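Local coordinates for protein ZmpA Glycopeptidase (Clostridium perfringens, PDB 6XSX) that probably cleaves the peptide backbone of glycoproteins as a metalloprotease, this chain being its catalytic M60 peptidase module, at residues M243-D248 / N257-F262. Residues are numbered along the deposited sequence; the frame is centred on the assembly and turned at random.
Sequences MLKWLD and NGITGF
Met-243 and Leu-244 pair in parallel with Gly-261 and Phe-262, joining strand 240-244 to strand 259-262 near one end of the mixed sheet of the M60 peptidase module. Three backbone hydrogen bonds set the register. Met-243 N gives to Thr-260 O at 2.8 Å. Phe-262 N gives to Met-243 O at 3.1 Å, and Lys-245 N gives to Phe-262 O at 2.8 Å. Here the two faces of the sheet carry different side chains. On one, the ring of Phe-262 folds back over its neighbour: with CG lodged between its own backbone N and carbonyl carbon (chi1 52°), it sets one ring face against the Met-243–Leu-244 peptide. Met-243 O lies over the ring centre, 3.4 Å from its plane, and Met-243 C and Leu-244 N lie against the same face, Phe-262 CZ being 3.4 Å from Leu-244 N, while Leu-244 CB meets Phe-262 CE1. On the other, Lys-245 runs its extended chain across Gly-261, where Lys-245 CD comes within 3.8 Å of Gly-261 CA. Ile-259 CG2 then touches Met-243 CG and Lys-245 CE, both at 3.9 Å. Lys-245 NZ gives a hydrogen bond to a water at 2.7 Å, which in turn donates to Ile-259 O, and Lys-245 NZ is also hydrogen-bonded to Asn-86 OD1. Leu-247 CD1 closes over the Gly-261 carbonyl carbon. Beyond the pair, strand 186-190 continues the sheet past 240-244 and strand 254-256 borders 259-262; helix 267-272 packs on Leu-244 and Phe-262, and Thr-260 touches residues of a HExxH sequence on helix 277-286, the likely zinc-binding motif, although no metal is bound to it here.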
ATOM      1  N   MET A 243      -7.342  11.556  -2.825  1.00 16.50           N
ATOM      2  CA  MET A 243      -8.359  12.563  -3.092  1.00 15.95           C
ATOM      3  C   MET A 243      -9.731  11.910  -3.241  1.00 16.36           C
ATOM      4  O   MET A 243      -9.846  10.740  -3.610  1.00 15.35           O
ATOM      5  CB  MET A 243      -8.033  13.365  -4.359  1.00 15.64           C
ATOM      6  CG  MET A 243      -7.994  12.518  -5.612  1.00 15.90           C
ATOM      7  SD  MET A 243      -8.114  13.473  -7.150  1.00 16.88           S
ATOM      8  CE  MET A 243      -6.423  14.032  -7.343  1.00 15.16           C
ATOM      9  N   LEU A 244     -10.762  12.696  -2.920  1.00 16.33           N
ATOM     10  CA  LEU A 244     -12.144  12.317  -3.119  1.00 16.48           C
ATOM     11  C   LEU A 244     -12.380  12.160  -4.616  1.00 16.45           C
ATOM     12  O   LEU A 244     -11.990  13.025  -5.402  1.00 16.01           O
ATOM     13  CB  LEU A 244     -13.007  13.442  -2.539  1.00 17.31           C
ATOM     14  CG  LEU A 244     -14.513  13.328  -2.760  1.00 17.82           C
ATOM     15  CD1 LEU A 244     -15.053  12.053  -2.120  1.00 17.49           C
ATOM     16  CD2 LEU A 244     -15.222  14.555  -2.198  1.00 17.29           C
ATOM     17  N   LYS A 245     -13.014  11.046  -4.993  1.00 16.61           N
ATOM     18  CA  LYS A 245     -13.396  10.821  -6.376  1.00 17.27           C
ATOM     19  C   LYS A 245     -14.809  10.253  -6.409  1.00 18.04           C
ATOM     20  O   LYS A 245     -15.280   9.665  -5.437  1.00 18.82           O
ATOM     21  CB  LYS A 245     -12.442   9.823  -7.034  1.00 16.56           C
ATOM     22  CG  LYS A 245     -11.034  10.314  -7.319  1.00 16.68           C
ATOM     23  CD  LYS A 245     -10.301   9.358  -8.241  1.00 17.78           C
ATOM     24  CE  LYS A 245      -8.824   9.663  -8.347  1.00 17.62           C
ATOM     25  NZ  LYS A 245      -8.189   8.787  -9.354  1.00 17.36           N
ATOM     26  N   TRP A 246     -15.468  10.411  -7.558  1.00 18.79           N
ATOM     27  CA  TRP A 246     -16.800   9.862  -7.732  1.00 19.20           C
ATOM     28  C   TRP A 246     -16.656   8.437  -8.259  1.00 19.92           C
ATOM     29  O   TRP A 246     -16.416   8.240  -9.445  1.00 19.16           O
ATOM     30  CB  TRP A 246     -17.600  10.766  -8.682  1.00 18.81           C
ATOM     31  CG  TRP A 246     -18.966  10.267  -9.042  1.00 19.65           C
ATOM     32  CD1 TRP A 246     -19.862   9.651  -8.216  1.00 19.29           C
ATOM     33  CD2 TRP A 246     -19.621  10.394 -10.319  1.00 19.64           C
ATOM     34  NE1 TRP A 246     -21.013   9.360  -8.898  1.00 19.86           N
ATOM     35  CE2 TRP A 246     -20.899   9.816 -10.186  1.00 20.19           C
ATOM     36  CE3 TRP A 246     -19.254  10.935 -11.560  1.00 20.71           C
ATOM     37  CZ2 TRP A 246     -21.798   9.749 -11.254  1.00 21.38           C
ATOM     38  CZ3 TRP A 246     -20.144  10.878 -12.612  1.00 21.57           C
ATOM     39  CH2 TRP A 246     -21.403  10.289 -12.460  1.00 21.46           C
ATOM     40  N   LEU A 247     -16.774   7.445  -7.368  1.00 21.12           N
ATOM     41  CA  LEU A 247     -16.406   6.090  -7.748  1.00 23.71           C
ATOM     42  C   LEU A 247     -17.615   5.161  -7.701  1.00 27.01           C
ATOM     43  O   LEU A 247     -17.451   3.944  -7.751  1.00 29.29           O
ATOM     44  CB  LEU A 247     -15.293   5.596  -6.816  1.00 23.11           C
ATOM     45  CG  LEU A 247     -14.015   6.432  -6.821  1.00 23.93           C
ATOM     46  CD1 LEU A 247     -12.952   5.806  -5.923  1.00 23.27           C
ATOM     47  CD2 LEU A 247     -13.489   6.587  -8.241  1.00 22.43           C
ATOM     48  N   ASP A 248     -18.823   5.741  -7.644  1.00 29.71           N
ATOM     49  CA  ASP A 248     -20.043   4.989  -7.388  1.00 34.41           C
ATOM     50  C   ASP A 248     -20.156   3.797  -8.333  1.00 38.78           C
ATOM     51  O   ASP A 248     -20.558   2.716  -7.908  1.00 41.88           O
ATOM     52  CB  ASP A 248     -21.289   5.872  -7.488  1.00 31.32           C
ATOM     53  CG  ASP A 248     -21.452   6.826  -6.320  1.00 30.59           C
ATOM     54  OD1 ASP A 248     -20.541   6.889  -5.468  1.00 30.00           O
ATOM     55  OD2 ASP A 248     -22.504   7.486  -6.260  1.00 31.25           O
ATOM     56  N   ASN A 257      -0.704   7.047 -10.929  1.00 21.91           N
ATOM     57  CA  ASN A 257      -0.089   8.364 -11.029  1.00 21.90           C
ATOM     58  C   ASN A 257       0.190   8.953  -9.642  1.00 21.86           C
ATOM     59  O   ASN A 257       0.177  10.172  -9.459  1.00 22.98           O
ATOM     60  CB  ASN A 257      -0.914   9.294 -11.926  1.00 22.27           C
ATOM     61  CG  ASN A 257      -1.021   8.781 -13.348  1.00 23.12           C
ATOM     62  OD1 ASN A 257      -0.018   8.705 -14.057  1.00 23.10           O
ATOM     63  ND2 ASN A 257      -2.218   8.389 -13.751  1.00 21.55           N
ATOM     64  N   GLY A 258       0.451   8.078  -8.667  1.00 20.67           N
ATOM     65  CA  GLY A 258       0.712   8.501  -7.301  1.00 19.98           C
ATOM     66  C   GLY A 258      -0.518   9.119  -6.641  1.00 18.70           C
ATOM     67  O   GLY A 258      -0.393   9.987  -5.782  1.00 18.17           O
ATOM     68  N   ILE A 259      -1.700   8.658  -7.053  1.00 18.93           N
ATOM     69  CA  ILE A 259      -2.955   9.143  -6.501  1.00 19.60           C
ATOM     70  C   ILE A 259      -3.764   7.942  -6.017  1.00 19.73           C
ATOM     71  O   ILE A 259      -3.942   6.981  -6.766  1.00 19.76           O
ATOM     72  CB  ILE A 259      -3.727   9.960  -7.564  1.00 19.32           C
ATOM     73  CG1 ILE A 259      -2.987  11.251  -7.933  1.00 20.22           C
ATOM     74  CG2 ILE A 259      -5.158  10.234  -7.118  1.00 18.67           C
ATOM     75  CD1 ILE A 259      -3.296  11.791  -9.326  1.00 21.15           C
ATOM     76  N   THR A 260      -4.257   8.021  -4.772  1.00 19.33           N
ATOM     77  CA  THR A 260      -5.325   7.149  -4.301  1.00 20.12           C
ATOM     78  C   THR A 260      -6.660   7.895  -4.381  1.00 19.20           C
ATOM     79  O   THR A 260      -6.798   9.006  -3.873  1.00 20.31           O
ATOM     80  CB  THR A 260      -5.088   6.677  -2.858  1.00 20.69           C
ATOM     81  OG1 THR A 260      -4.010   5.740  -2.856  1.00 21.06           O
ATOM     82  CG2 THR A 260      -6.324   6.064  -2.231  1.00 19.79           C
ATOM     83  N   GLY A 261      -7.637   7.279  -5.045  1.00 19.07           N
ATOM     84  CA  GLY A 261      -8.991   7.810  -5.066  1.00 19.49           C
ATOM     85  C   GLY A 261      -9.848   7.050  -4.060  1.00 20.19           C
ATOM     86  O   GLY A 261      -9.663   5.849  -3.903  1.00 21.49           O
ATOM     87  N   PHE A 262     -10.729   7.767  -3.353  1.00 19.40           N
ATOM     88  CA  PHE A 262     -11.672   7.165  -2.423  1.00 19.11           C
ATOM     89  C   PHE A 262     -13.018   7.857  -2.623  1.00 19.59           C
ATOM     90  O   PHE A 262     -13.065   9.012  -3.042  1.00 20.52           O
ATOM     91  CB  PHE A 262     -11.181   7.290  -0.976  1.00 18.16           C
ATOM     92  CG  PHE A 262     -10.803   8.696  -0.571  1.00 17.99           C
ATOM     93  CD1 PHE A 262     -11.779   9.650  -0.290  1.00 17.44           C
ATOM     94  CD2 PHE A 262      -9.469   9.081  -0.509  1.00 17.37           C
ATOM     95  CE1 PHE A 262     -11.423  10.951   0.042  1.00 17.08           C
ATOM     96  CE2 PHE A 262      -9.113  10.375  -0.147  1.00 16.64           C
ATOM     97  CZ  PHE A 262     -10.090  11.315   0.112  1.00 16.59           C
TER
HETATM   98  O   HOH W   1      -6.481   6.955  -8.272  1.00 34.77           O